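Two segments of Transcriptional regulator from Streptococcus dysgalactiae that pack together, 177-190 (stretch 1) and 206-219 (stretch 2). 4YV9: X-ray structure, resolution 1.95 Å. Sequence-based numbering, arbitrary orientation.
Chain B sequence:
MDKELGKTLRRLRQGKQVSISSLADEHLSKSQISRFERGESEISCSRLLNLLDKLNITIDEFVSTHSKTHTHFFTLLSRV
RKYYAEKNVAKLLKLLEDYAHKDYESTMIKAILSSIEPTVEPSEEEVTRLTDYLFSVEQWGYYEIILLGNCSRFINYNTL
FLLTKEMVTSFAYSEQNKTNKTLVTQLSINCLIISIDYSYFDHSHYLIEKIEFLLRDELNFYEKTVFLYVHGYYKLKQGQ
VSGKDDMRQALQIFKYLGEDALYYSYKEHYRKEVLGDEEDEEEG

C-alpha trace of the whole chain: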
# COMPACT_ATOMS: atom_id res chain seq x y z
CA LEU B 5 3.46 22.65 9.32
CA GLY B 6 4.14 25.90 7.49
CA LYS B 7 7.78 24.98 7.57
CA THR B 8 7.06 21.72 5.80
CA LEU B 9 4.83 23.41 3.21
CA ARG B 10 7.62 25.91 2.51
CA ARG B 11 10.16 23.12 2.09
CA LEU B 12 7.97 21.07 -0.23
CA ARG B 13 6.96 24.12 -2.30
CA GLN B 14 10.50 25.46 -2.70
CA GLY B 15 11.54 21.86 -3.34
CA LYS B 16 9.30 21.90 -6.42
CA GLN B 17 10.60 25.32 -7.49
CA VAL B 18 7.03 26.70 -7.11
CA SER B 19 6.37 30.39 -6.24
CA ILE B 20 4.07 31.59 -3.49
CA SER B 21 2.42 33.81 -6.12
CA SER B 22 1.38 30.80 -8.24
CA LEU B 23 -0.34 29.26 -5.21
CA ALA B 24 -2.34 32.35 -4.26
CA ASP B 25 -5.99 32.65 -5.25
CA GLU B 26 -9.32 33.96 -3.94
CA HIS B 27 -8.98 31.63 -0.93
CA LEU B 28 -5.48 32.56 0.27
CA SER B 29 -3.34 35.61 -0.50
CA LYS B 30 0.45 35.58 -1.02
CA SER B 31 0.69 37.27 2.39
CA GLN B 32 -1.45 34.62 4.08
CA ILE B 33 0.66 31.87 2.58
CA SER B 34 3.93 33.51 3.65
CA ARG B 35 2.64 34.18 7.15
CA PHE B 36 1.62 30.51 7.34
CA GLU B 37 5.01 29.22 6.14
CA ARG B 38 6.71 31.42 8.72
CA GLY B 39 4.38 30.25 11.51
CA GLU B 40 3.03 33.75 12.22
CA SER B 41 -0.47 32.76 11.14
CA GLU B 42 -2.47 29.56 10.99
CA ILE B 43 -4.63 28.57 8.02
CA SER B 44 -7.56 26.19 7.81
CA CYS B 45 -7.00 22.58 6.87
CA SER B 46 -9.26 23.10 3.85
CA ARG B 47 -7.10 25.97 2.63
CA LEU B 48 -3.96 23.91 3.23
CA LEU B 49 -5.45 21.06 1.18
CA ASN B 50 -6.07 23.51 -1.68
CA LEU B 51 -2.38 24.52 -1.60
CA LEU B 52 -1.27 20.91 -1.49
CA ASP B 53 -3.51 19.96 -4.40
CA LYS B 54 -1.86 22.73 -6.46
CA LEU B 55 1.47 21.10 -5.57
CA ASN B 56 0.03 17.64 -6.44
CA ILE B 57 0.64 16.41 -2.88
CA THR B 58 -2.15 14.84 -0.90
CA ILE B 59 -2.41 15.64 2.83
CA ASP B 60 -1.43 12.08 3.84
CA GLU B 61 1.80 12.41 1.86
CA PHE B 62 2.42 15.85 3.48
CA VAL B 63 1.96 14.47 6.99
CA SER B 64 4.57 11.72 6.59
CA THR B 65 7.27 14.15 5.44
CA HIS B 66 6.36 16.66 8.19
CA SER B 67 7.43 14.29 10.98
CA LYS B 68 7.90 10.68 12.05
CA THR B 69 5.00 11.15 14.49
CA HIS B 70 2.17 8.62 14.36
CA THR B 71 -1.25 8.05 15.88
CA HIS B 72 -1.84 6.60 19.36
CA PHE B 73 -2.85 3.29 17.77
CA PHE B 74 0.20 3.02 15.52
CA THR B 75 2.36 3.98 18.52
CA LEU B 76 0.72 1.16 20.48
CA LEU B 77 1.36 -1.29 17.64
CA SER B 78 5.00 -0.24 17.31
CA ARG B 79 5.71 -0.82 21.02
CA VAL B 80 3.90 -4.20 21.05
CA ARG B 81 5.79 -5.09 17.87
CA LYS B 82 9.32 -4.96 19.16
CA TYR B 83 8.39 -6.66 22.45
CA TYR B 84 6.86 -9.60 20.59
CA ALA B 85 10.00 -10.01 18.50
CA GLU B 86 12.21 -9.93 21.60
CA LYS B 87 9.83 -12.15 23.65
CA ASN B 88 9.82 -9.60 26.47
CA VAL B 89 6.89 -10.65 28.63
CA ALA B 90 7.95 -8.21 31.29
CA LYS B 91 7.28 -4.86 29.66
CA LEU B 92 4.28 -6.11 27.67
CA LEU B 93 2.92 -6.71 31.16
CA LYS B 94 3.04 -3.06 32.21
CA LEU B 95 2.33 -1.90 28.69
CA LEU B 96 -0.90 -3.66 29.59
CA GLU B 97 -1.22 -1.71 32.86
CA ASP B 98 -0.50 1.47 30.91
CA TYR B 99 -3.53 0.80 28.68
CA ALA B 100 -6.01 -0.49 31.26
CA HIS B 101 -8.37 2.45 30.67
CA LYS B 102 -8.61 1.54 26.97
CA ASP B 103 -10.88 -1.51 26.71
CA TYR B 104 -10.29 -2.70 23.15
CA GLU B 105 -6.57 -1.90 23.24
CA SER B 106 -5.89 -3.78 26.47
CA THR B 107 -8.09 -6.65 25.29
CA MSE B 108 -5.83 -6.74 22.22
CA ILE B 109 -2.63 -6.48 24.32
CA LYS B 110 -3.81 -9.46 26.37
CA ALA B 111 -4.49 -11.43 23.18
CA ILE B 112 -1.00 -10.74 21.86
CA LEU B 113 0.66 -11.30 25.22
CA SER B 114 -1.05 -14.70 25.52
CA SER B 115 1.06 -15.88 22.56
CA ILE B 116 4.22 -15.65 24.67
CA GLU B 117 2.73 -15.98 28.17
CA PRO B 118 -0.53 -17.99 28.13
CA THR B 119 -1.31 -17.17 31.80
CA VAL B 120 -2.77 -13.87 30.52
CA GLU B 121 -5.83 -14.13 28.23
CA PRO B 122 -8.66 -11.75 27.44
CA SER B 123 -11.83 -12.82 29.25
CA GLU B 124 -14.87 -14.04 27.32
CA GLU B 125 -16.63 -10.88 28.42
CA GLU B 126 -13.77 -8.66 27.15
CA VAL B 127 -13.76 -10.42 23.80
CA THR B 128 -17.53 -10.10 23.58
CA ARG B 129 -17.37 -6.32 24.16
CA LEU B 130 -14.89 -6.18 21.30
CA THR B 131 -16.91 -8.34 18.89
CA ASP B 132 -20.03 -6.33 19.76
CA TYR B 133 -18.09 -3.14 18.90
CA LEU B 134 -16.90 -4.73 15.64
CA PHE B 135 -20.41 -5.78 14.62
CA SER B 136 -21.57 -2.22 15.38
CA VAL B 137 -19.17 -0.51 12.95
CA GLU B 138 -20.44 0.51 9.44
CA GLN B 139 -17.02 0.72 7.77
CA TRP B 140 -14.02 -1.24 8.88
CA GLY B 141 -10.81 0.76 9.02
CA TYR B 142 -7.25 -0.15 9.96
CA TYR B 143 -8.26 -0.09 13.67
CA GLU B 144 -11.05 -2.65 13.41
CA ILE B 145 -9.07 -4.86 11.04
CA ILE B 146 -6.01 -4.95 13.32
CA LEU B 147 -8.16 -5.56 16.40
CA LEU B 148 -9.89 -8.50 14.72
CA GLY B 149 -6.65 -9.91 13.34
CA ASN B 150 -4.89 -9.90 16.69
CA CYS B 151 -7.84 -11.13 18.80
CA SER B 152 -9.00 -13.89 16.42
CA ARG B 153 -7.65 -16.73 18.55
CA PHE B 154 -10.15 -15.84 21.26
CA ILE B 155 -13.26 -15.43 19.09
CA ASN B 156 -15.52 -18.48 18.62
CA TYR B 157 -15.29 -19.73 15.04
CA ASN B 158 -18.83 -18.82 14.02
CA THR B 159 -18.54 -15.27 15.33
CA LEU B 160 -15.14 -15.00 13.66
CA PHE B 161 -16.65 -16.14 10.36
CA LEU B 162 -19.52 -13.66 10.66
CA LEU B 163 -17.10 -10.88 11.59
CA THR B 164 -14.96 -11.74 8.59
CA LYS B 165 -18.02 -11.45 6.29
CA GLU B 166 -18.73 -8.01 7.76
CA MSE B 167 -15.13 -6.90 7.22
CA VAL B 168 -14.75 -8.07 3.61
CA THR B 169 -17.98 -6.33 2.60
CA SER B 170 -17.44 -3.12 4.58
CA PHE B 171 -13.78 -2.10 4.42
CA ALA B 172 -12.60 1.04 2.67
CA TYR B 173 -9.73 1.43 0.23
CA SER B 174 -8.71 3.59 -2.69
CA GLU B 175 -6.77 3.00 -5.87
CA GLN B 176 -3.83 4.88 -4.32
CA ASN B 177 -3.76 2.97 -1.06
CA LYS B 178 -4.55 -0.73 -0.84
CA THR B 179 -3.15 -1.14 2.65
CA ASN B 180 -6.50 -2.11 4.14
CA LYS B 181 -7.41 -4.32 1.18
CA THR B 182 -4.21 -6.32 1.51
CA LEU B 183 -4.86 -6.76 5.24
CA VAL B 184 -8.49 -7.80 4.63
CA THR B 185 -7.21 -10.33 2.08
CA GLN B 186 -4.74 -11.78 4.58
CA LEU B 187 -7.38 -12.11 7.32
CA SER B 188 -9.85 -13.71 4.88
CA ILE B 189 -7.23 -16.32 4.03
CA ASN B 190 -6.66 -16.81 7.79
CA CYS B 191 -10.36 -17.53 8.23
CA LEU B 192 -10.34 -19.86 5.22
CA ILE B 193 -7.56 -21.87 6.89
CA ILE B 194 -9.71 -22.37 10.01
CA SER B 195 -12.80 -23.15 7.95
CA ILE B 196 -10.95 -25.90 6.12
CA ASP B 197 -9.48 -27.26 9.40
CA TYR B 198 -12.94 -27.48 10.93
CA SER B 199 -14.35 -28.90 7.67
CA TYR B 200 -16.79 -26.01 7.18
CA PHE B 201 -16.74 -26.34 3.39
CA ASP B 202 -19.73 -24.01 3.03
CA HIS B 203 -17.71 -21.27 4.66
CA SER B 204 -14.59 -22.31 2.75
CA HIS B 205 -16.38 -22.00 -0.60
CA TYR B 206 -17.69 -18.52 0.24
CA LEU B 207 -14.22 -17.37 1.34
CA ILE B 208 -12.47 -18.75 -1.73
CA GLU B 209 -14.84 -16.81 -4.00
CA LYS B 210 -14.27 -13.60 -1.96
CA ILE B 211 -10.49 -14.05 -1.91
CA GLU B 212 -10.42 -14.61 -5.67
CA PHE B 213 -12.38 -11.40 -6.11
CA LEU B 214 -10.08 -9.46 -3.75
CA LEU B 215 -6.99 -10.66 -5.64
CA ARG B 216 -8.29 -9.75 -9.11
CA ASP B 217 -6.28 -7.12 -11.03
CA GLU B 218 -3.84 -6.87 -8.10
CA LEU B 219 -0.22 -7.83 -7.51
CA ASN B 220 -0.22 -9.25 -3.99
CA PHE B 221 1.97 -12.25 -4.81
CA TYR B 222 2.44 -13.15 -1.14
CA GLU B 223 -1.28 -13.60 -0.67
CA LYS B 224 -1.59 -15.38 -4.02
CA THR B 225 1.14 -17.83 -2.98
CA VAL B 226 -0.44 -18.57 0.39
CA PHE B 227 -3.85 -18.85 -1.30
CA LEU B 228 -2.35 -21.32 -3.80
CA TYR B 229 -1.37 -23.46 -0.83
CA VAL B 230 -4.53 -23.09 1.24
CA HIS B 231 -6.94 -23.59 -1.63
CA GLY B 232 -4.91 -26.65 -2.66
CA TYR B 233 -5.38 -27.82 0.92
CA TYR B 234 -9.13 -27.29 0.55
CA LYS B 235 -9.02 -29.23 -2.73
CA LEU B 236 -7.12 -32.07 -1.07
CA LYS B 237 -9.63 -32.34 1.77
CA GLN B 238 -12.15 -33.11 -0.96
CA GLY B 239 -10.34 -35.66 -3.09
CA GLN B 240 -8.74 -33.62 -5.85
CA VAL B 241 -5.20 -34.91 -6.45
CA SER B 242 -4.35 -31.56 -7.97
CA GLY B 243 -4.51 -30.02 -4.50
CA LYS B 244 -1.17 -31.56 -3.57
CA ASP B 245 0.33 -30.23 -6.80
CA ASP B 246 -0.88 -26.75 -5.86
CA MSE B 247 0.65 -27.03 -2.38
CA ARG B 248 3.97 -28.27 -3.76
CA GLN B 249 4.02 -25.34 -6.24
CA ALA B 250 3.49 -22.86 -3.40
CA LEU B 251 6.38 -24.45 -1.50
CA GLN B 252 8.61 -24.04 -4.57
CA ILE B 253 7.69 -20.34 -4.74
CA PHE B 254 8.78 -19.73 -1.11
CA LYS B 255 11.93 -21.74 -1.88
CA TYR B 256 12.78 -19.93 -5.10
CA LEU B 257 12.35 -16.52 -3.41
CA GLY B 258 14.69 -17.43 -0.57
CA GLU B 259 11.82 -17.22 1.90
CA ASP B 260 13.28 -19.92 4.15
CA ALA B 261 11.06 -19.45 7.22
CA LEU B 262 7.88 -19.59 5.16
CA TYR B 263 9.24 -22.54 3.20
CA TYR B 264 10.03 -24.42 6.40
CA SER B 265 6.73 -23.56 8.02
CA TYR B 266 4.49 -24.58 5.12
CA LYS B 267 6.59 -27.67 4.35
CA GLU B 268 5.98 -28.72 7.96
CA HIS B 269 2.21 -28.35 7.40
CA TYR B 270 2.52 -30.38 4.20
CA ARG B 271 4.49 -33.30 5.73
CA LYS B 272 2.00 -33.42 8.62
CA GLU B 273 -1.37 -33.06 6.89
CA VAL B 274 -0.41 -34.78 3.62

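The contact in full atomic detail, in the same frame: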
# COMPACT_ATOMS: atom_id res chain seq x y z
N ASN B 177 -4.16 3.57 -2.32
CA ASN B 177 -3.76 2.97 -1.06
C ASN B 177 -4.52 1.68 -0.76
O ASN B 177 -5.65 1.70 -0.29
CB ASN B 177 -3.95 3.97 0.09
CG ASN B 177 -3.26 3.53 1.36
OD1 ASN B 177 -2.56 2.52 1.38
ND2 ASN B 177 -3.45 4.30 2.44
N LYS B 178 -3.89 0.55 -1.04
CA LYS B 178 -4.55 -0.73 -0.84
C LYS B 178 -4.11 -1.42 0.45
O LYS B 178 -4.25 -2.63 0.60
CB LYS B 178 -4.30 -1.62 -2.05
CG LYS B 178 -5.11 -1.10 -3.24
CD LYS B 178 -4.60 -1.63 -4.52
CE LYS B 178 -5.50 -1.23 -5.66
NZ LYS B 178 -4.84 -1.63 -6.91
N THR B 179 -3.62 -0.61 1.38
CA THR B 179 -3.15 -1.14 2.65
C THR B 179 -4.25 -1.94 3.32
O THR B 179 -4.03 -3.09 3.68
CB THR B 179 -2.67 -0.01 3.57
OG1 THR B 179 -1.59 0.68 2.94
CG2 THR B 179 -2.18 -0.58 4.88
N ASN B 180 -5.44 -1.36 3.46
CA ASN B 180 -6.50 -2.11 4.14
C ASN B 180 -6.99 -3.31 3.35
O ASN B 180 -7.41 -4.31 3.92
CB ASN B 180 -7.69 -1.21 4.48
CG ASN B 180 -7.37 -0.23 5.57
OD1 ASN B 180 -6.29 -0.30 6.18
ND2 ASN B 180 -8.28 0.72 5.82
N LYS B 181 -6.96 -3.22 2.02
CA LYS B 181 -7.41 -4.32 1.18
C LYS B 181 -6.48 -5.52 1.32
O LYS B 181 -6.91 -6.68 1.40
CB LYS B 181 -7.50 -3.86 -0.28
CG LYS B 181 -8.03 -4.92 -1.22
CD LYS B 181 -8.07 -4.43 -2.65
CE LYS B 181 -8.67 -5.49 -3.58
NZ LYS B 181 -8.88 -4.96 -4.97
N THR B 182 -5.18 -5.24 1.34
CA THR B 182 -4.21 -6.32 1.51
C THR B 182 -4.40 -7.00 2.87
O THR B 182 -4.41 -8.24 2.97
CB THR B 182 -2.79 -5.77 1.31
OG1 THR B 182 -2.63 -5.41 -0.07
CG2 THR B 182 -1.75 -6.81 1.63
N LEU B 183 -4.59 -6.20 3.92
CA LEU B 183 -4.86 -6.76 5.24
C LEU B 183 -6.14 -7.60 5.24
O LEU B 183 -6.14 -8.72 5.74
CB LEU B 183 -4.95 -5.66 6.31
CG LEU B 183 -3.63 -5.02 6.73
CD1 LEU B 183 -3.84 -3.74 7.51
CD2 LEU B 183 -2.83 -6.00 7.57
N VAL B 184 -7.23 -7.05 4.70
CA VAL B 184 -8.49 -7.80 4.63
C VAL B 184 -8.30 -9.14 3.88
O VAL B 184 -8.89 -10.17 4.25
CB VAL B 184 -9.60 -6.98 3.94
CG1 VAL B 184 -10.79 -7.88 3.61
CG2 VAL B 184 -10.04 -5.83 4.84
N THR B 185 -7.47 -9.12 2.84
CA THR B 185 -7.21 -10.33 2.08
C THR B 185 -6.49 -11.36 2.95
O THR B 185 -6.86 -12.53 2.99
CB THR B 185 -6.39 -10.02 0.81
OG1 THR B 185 -7.10 -9.05 0.02
CG2 THR B 185 -6.19 -11.28 -0.01
N GLN B 186 -5.48 -10.90 3.69
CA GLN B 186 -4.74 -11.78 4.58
C GLN B 186 -5.63 -12.39 5.66
O GLN B 186 -5.55 -13.59 5.92
CB GLN B 186 -3.57 -11.01 5.21
CG GLN B 186 -2.46 -10.72 4.20
CD GLN B 186 -1.47 -9.64 4.66
OE1 GLN B 186 -1.71 -8.92 5.63
NE2 GLN B 186 -0.36 -9.51 3.93
N LEU B 187 -6.50 -11.59 6.27
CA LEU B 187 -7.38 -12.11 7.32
C LEU B 187 -8.46 -13.04 6.76
O LEU B 187 -8.94 -13.93 7.47
CB LEU B 187 -8.03 -10.96 8.10
CG LEU B 187 -7.11 -10.14 9.01
CD1 LEU B 187 -7.97 -9.34 9.97
CD2 LEU B 187 -6.11 -11.02 9.77
N SER B 188 -8.87 -12.82 5.51
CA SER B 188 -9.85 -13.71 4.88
C SER B 188 -9.21 -15.08 4.67
O SER B 188 -9.84 -16.11 4.93
CB SER B 188 -10.35 -13.14 3.55
OG SER B 188 -11.01 -11.90 3.74
N ILE B 189 -7.98 -15.08 4.18
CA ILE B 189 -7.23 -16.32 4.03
C ILE B 189 -7.06 -17.04 5.38
O ILE B 189 -7.22 -18.26 5.46
CB ILE B 189 -5.86 -16.07 3.37
CG1 ILE B 189 -6.06 -15.59 1.92
CG2 ILE B 189 -4.99 -17.34 3.41
CD1 ILE B 189 -4.80 -15.13 1.24
N ASN B 190 -6.77 -16.28 6.43
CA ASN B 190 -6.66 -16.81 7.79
C ASN B 190 -7.96 -17.51 8.21
O ASN B 190 -7.93 -18.58 8.80
CB ASN B 190 -6.31 -15.69 8.78
CG ASN B 190 -6.02 -16.21 10.19
OD1 ASN B 190 -5.05 -16.93 10.41
ND2 ASN B 190 -6.85 -15.82 11.16
N TYR B 206 -17.48 -19.97 0.17
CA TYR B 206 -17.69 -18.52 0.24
C TYR B 206 -16.38 -17.73 0.26
O TYR B 206 -16.21 -16.79 -0.50
CB TYR B 206 -18.54 -18.15 1.47
CG TYR B 206 -18.65 -16.65 1.74
CD1 TYR B 206 -17.67 -15.98 2.48
CD2 TYR B 206 -19.73 -15.92 1.27
CE1 TYR B 206 -17.76 -14.62 2.72
CE2 TYR B 206 -19.83 -14.55 1.51
CZ TYR B 206 -18.84 -13.91 2.24
OH TYR B 206 -18.92 -12.55 2.49
N LEU B 207 -15.45 -18.12 1.14
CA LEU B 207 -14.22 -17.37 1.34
C LEU B 207 -13.29 -17.41 0.13
O LEU B 207 -12.63 -16.42 -0.20
CB LEU B 207 -13.46 -17.89 2.57
CG LEU B 207 -14.08 -17.47 3.89
CD1 LEU B 207 -13.52 -18.28 5.06
CD2 LEU B 207 -13.87 -15.98 4.10
N ILE B 208 -13.25 -18.56 -0.52
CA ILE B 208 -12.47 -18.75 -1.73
C ILE B 208 -12.94 -17.81 -2.84
O ILE B 208 -12.14 -17.15 -3.50
CB ILE B 208 -12.58 -20.22 -2.20
CG1 ILE B 208 -11.71 -21.11 -1.31
CG2 ILE B 208 -12.20 -20.37 -3.66
CD1 ILE B 208 -12.15 -22.58 -1.31
N GLU B 209 -14.25 -17.74 -3.02
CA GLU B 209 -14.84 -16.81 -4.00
C GLU B 209 -14.49 -15.34 -3.66
O GLU B 209 -14.08 -14.59 -4.54
CB GLU B 209 -16.35 -17.01 -4.07
CG GLU B 209 -17.06 -16.09 -5.03
CD GLU B 209 -17.51 -14.79 -4.38
OE1 GLU B 209 -17.53 -14.73 -3.14
OE2 GLU B 209 -17.84 -13.85 -5.12
N LYS B 210 -14.64 -14.95 -2.39
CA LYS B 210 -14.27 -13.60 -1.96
C LYS B 210 -12.78 -13.31 -2.16
O LYS B 210 -12.42 -12.25 -2.65
CB LYS B 210 -14.61 -13.38 -0.48
CG LYS B 210 -16.07 -13.58 -0.12
CD LYS B 210 -16.99 -12.64 -0.89
CE LYS B 210 -16.76 -11.18 -0.54
NZ LYS B 210 -17.73 -10.32 -1.31
N ILE B 211 -11.93 -14.25 -1.78
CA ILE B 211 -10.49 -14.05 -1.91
C ILE B 211 -10.10 -13.90 -3.38
O ILE B 211 -9.30 -13.05 -3.74
CB ILE B 211 -9.69 -15.19 -1.25
CG1 ILE B 211 -9.80 -15.09 0.28
CG2 ILE B 211 -8.22 -15.12 -1.65
CD1 ILE B 211 -9.50 -16.42 1.02
N GLU B 212 -10.70 -14.72 -4.24
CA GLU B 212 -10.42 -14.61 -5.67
C GLU B 212 -10.80 -13.23 -6.18
O GLU B 212 -10.08 -12.64 -7.00
CB GLU B 212 -11.17 -15.69 -6.46
CG GLU B 212 -10.63 -17.08 -6.23
CD GLU B 212 -11.50 -18.15 -6.87
OE1 GLU B 212 -12.67 -17.85 -7.23
OE2 GLU B 212 -11.01 -19.28 -7.01
N PHE B 213 -11.93 -12.72 -5.69
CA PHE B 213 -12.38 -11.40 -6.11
C PHE B 213 -11.43 -10.31 -5.60
O PHE B 213 -11.10 -9.39 -6.34
CB PHE B 213 -13.80 -11.13 -5.60
CG PHE B 213 -14.33 -9.79 -6.00
CD1 PHE B 213 -14.55 -9.49 -7.33
CD2 PHE B 213 -14.58 -8.82 -5.05
CE1 PHE B 213 -15.02 -8.25 -7.71
CE2 PHE B 213 -15.06 -7.57 -5.43
CZ PHE B 213 -15.28 -7.29 -6.76
N LEU B 214 -10.98 -10.43 -4.35
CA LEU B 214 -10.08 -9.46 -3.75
C LEU B 214 -8.71 -9.45 -4.43
O LEU B 214 -8.01 -8.44 -4.41
CB LEU B 214 -9.90 -9.73 -2.25
CG LEU B 214 -11.07 -9.52 -1.29
CD1 LEU B 214 -10.69 -10.11 0.05
CD2 LEU B 214 -11.44 -8.05 -1.14
N LEU B 215 -8.31 -10.58 -5.01
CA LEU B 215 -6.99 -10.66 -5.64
C LEU B 215 -6.98 -10.26 -7.11
O LEU B 215 -5.91 -10.07 -7.68
CB LEU B 215 -6.42 -12.07 -5.49
CG LEU B 215 -5.90 -12.45 -4.12
CD1 LEU B 215 -5.66 -13.96 -4.08
CD2 LEU B 215 -4.61 -11.66 -3.78
N ARG B 216 -8.16 -10.12 -7.71
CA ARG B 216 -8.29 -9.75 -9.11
C ARG B 216 -7.66 -8.39 -9.44
O ARG B 216 -7.81 -7.42 -8.70
CB ARG B 216 -9.78 -9.73 -9.49
CG ARG B 216 -10.08 -9.80 -10.97
CD ARG B 216 -11.46 -10.42 -11.25
NE ARG B 216 -11.50 -11.85 -10.93
CZ ARG B 216 -12.28 -12.40 -10.00
NH1 ARG B 216 -13.10 -11.65 -9.29
NH2 ARG B 216 -12.24 -13.71 -9.80
N ASP B 217 -6.95 -8.33 -10.57
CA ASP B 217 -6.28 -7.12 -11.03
C ASP B 217 -5.41 -6.49 -9.93
O ASP B 217 -5.33 -5.28 -9.82
CB ASP B 217 -7.30 -6.10 -11.55
CG ASP B 217 -7.94 -6.55 -12.86
OD1 ASP B 217 -7.35 -7.42 -13.55
OD2 ASP B 217 -9.02 -6.03 -13.22
N GLU B 218 -4.75 -7.33 -9.13
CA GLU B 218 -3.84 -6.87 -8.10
C GLU B 218 -2.51 -7.59 -8.24
O GLU B 218 -2.40 -8.56 -8.99
CB GLU B 218 -4.41 -7.10 -6.69
CG GLU B 218 -5.72 -6.39 -6.38
CD GLU B 218 -5.56 -4.90 -6.12
OE1 GLU B 218 -4.40 -4.41 -6.07
OE2 GLU B 218 -6.59 -4.21 -5.97
N LEU B 219 -1.48 -7.11 -7.54
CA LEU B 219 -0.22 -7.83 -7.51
C LEU B 219 -0.33 -8.83 -6.37
O LEU B 219 -0.80 -9.94 -6.59
CB LEU B 219 0.96 -6.88 -7.32
CG LEU B 219 1.11 -5.91 -8.51
CD1 LEU B 219 2.17 -4.87 -8.23
CD2 LEU B 219 1.41 -6.69 -9.78
O HOH W 1 -9.78 -6.77 -6.86
O HOH W 2 -5.96 -8.28 -2.43

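The two stretches form a nearly antiparallel pair of helices. Helix 179-190 and helix 206-215 run at 158° to one another, with their axes 9.8 Å apart at closest approach. Because the directions oppose, the register runs backward: Ser188 lies by Leu207, Thr185 by Ile211, and Lys178, at the N-cap position of the first helix, faces Glu218, just past the end of the second. The backbones come closest where small residues sit, with CA of Thr185 6.4 Å from CA of Ile211 and CA of Ser188 6.7 Å from CA of Leu207.

Apolar contacts fill the middle and far end of the interface. Leu214 points toward the first helix and has the largest area covered by the partner stretch; its CD1 lies 4.2 Å from CG1 of Val184, and its CB 3.7 Å from OG1 of Thr185. Ile211 starts sideways, but the end of its side chain comes nearer, and its CG1 meets CB of Ser188 at 3.8 Å. Ile189 takes part although its CA-to-CB bond points away: its CG1 lies 3.7 Å from CD1 of Ile211. Branched aliphatic chains suit these buried positions, where they exclude water without needing polar partners.

Thr185 and Ser188 show how hydroxyls can be accommodated in such a setting. Each donates a hydrogen bond to the carbonyl one turn earlier in its own helix: Thr185 OG1 to Lys181 O at 2.7 Å, and Ser188 OG to Val184 O at 2.8 Å. The polar group is thereby satisfied locally, while the small side chain takes little room between the helices. Thr185 also offers a methyl group, whose CG2 lies 4.1 Å from CD2 of Leu215.

Charge dominates the other end. A type II turn from Leu215 to Glu218 follows the second helix, and Glu218, whose CA-to-CB bond points toward the first stretch, binds two lysines with its carboxylate. Lys178 NZ bonds Glu218 OE1 at 2.9 Å, and Lys181 NZ bonds Glu218 OE2 at 2.6 Å; both are hydrogen-bonded salt bridges. One carboxylate thus uses both oxygens, and the extended, all-t chain of Lys181 carries its ammonium out to this buried acid.

Two waters complete the polar network. Water 2 donates to Thr185 OG1 at 2.8 Å and to Leu214 O at 2.9 Å, bridging the helices. Water 1 accepts from Lys181 NZ at 2.8 Å and lies beside the carbonyls at the end of the second helix, 2.8 Å from Arg216 O and 3.0 Å from Phe213 O.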